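Local coordinates for protein short chain dehydrogenase (A0QTM2 homolog) (Mycobacterium thermoresistibile, PDB 3SC4) that probably catalyses NAD(P)(H)-dependent oxidation or reduction, as a member of the short-chain dehydrogenase family with a Rossmann fold, at residues F117-M120 against N121-V125. Numbering follows the deposited sequence.
Sequences FDLM and NGIQV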
loop_
_atom_site.group_PDB
_atom_site.type_symbol
_atom_site.label_atom_id
_atom_site.label_comp_id
_atom_site.label_asym_id
_atom_site.label_seq_id
_atom_site.Cartn_x
_atom_site.Cartn_y
_atom_site.Cartn_z
ATOM N N PHE B 117 6.161 -9.954 6.618
ATOM C CA PHE B 117 5.314 -8.954 5.980
ATOM C C PHE B 117 5.087 -7.774 6.909
ATOM O O PHE B 117 5.235 -6.640 6.490
ATOM C CB PHE B 117 3.963 -9.568 5.581
ATOM C CG PHE B 117 3.000 -8.582 5.016
ATOM C CD1 PHE B 117 2.901 -8.408 3.652
ATOM C CD2 PHE B 117 2.197 -7.816 5.858
ATOM C CE1 PHE B 117 2.022 -7.494 3.118
ATOM C CE2 PHE B 117 1.314 -6.900 5.340
ATOM C CZ PHE B 117 1.226 -6.730 3.963
ATOM N N ASP B 118 4.717 -8.058 8.163
ATOM C CA ASP B 118 4.426 -7.012 9.149
ATOM C C ASP B 118 5.631 -6.149 9.438
ATOM O O ASP B 118 5.525 -4.957 9.690
ATOM C CB ASP B 118 3.936 -7.598 10.463
ATOM C CG ASP B 118 2.592 -8.215 10.345
ATOM O OD1 ASP B 118 1.889 -7.940 9.358
ATOM O OD2 ASP B 118 2.234 -8.996 11.239
ATOM N N LEU B 119 6.800 -6.720 9.378
ATOM C CA LEU B 119 7.950 -5.915 9.628
ATOM C C LEU B 119 8.125 -4.923 8.471
ATOM O O LEU B 119 8.416 -3.727 8.687
ATOM C CB LEU B 119 9.125 -6.838 9.888
ATOM C CG LEU B 119 10.471 -6.203 10.071
ATOM C CD1 LEU B 119 11.387 -7.168 10.840
ATOM C CD2 LEU B 119 10.953 -5.910 8.679
ATOM N N MET B 120 7.873 -5.377 7.247
ATOM C CA MET B 120 7.978 -4.489 6.083
ATOM C C MET B 120 6.871 -3.404 6.041
ATOM O O MET B 120 7.140 -2.233 5.808
ATOM C CB MET B 120 7.942 -5.316 4.777
ATOM C CG MET B 120 9.150 -6.215 4.573
ATOM S SD MET B 120 9.366 -6.875 2.904
ATOM C CE MET B 120 8.581 -8.409 3.215
ATOM N N ASN B 121 5.626 -3.836 6.202
ATOM C CA ASN B 121 4.480 -2.958 6.217
ATOM C C ASN B 121 4.646 -2.019 7.415
ATOM O O ASN B 121 4.474 -0.790 7.293
ATOM C CB ASN B 121 3.222 -3.814 6.313
ATOM C CG ASN B 121 1.908 -3.004 6.333
ATOM O OD1 ASN B 121 1.427 -2.515 5.290
ATOM N ND2 ASN B 121 1.277 -2.956 7.502
ATOM N N GLY B 122 5.059 -2.575 8.558
ATOM C CA GLY B 122 5.170 -1.790 9.788
ATOM C C GLY B 122 6.135 -0.639 9.666
ATOM O O GLY B 122 5.796 0.506 9.946
ATOM N N ILE B 123 7.345 -0.941 9.233
ATOM C CA ILE B 123 8.366 0.068 9.202
ATOM C C ILE B 123 8.132 1.058 8.057
ATOM O O ILE B 123 8.340 2.252 8.223
ATOM C CB ILE B 123 9.758 -0.564 9.076
ATOM C CG1 ILE B 123 10.098 -1.322 10.369
ATOM C CG2 ILE B 123 10.766 0.498 8.841
ATOM C CD1 ILE B 123 11.396 -2.149 10.314
ATOM N N GLN B 124 7.685 0.580 6.911
ATOM C CA GLN B 124 7.664 1.420 5.713
ATOM C C GLN B 124 6.336 2.128 5.428
ATOM O O GLN B 124 6.326 3.327 5.114
ATOM C CB GLN B 124 8.135 0.616 4.481
ATOM C CG GLN B 124 9.645 0.466 4.467
ATOM C CD GLN B 124 10.204 -0.695 3.640
ATOM O OE1 GLN B 124 11.294 -0.565 3.054
ATOM N NE2 GLN B 124 9.506 -1.831 3.629
ATOM N N VAL B 125 5.231 1.401 5.497
ATOM C CA VAL B 125 3.939 1.981 5.162
ATOM C C VAL B 125 3.408 2.646 6.404
ATOM O O VAL B 125 3.197 3.836 6.421
ATOM C CB VAL B 125 2.951 0.944 4.686
ATOM C CG1 VAL B 125 1.669 1.617 4.264
ATOM C CG2 VAL B 125 3.571 0.110 3.545
#
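Met120 O is gripped twice by Gln124. Gln124 N lies 3.1 Å from Met120 O in an ordinary i to i+4 helix bond, and Gln124 NE2 lies 3.2 Å from Met120 O. The two donors reach the oxygen from opposite faces of its carbonyl plane. Glutamine suits this place because, with CG beside its backbone N (chi1 -77°), the chain heads toward the preceding turn and its extended course beyond CG carries NE2 to that oxygen, while Gln124 OE1 accepts from Ala103 N and ties the helix to a loop.

Further backbone bonds continue the helix. Asn121 N to Phe117 O is short and almost straight (2.8 Å, 178°), Ile123 N bonds to Leu119 O, and Gly122 N meets Asp118 O at a more bent 142°. Gly122, lacking a side chain, adds no bulk beside this carbonyl.

Apolar contacts follow the same spacing. The branched chains of Leu119 and Ile123 run side by side, Leu119 CD2 lying 4.1 Å from Ile123 CD1, and also meet the loop at Ala103 and Ala101. Phe117 CE2 comes obliquely to 3.8 Å from Asn121 CB.

All this belongs to helix 114-135 of the Rossmann-type fold, which follows strand 96-99. Met120 and Gln124 pack on helix 164-183, while the flat Phe117 ring suits stacking with Tyr129 of the second subunit, whose Arg126 forms a salt bridge with Asp118, making this helix part of the dimer interface.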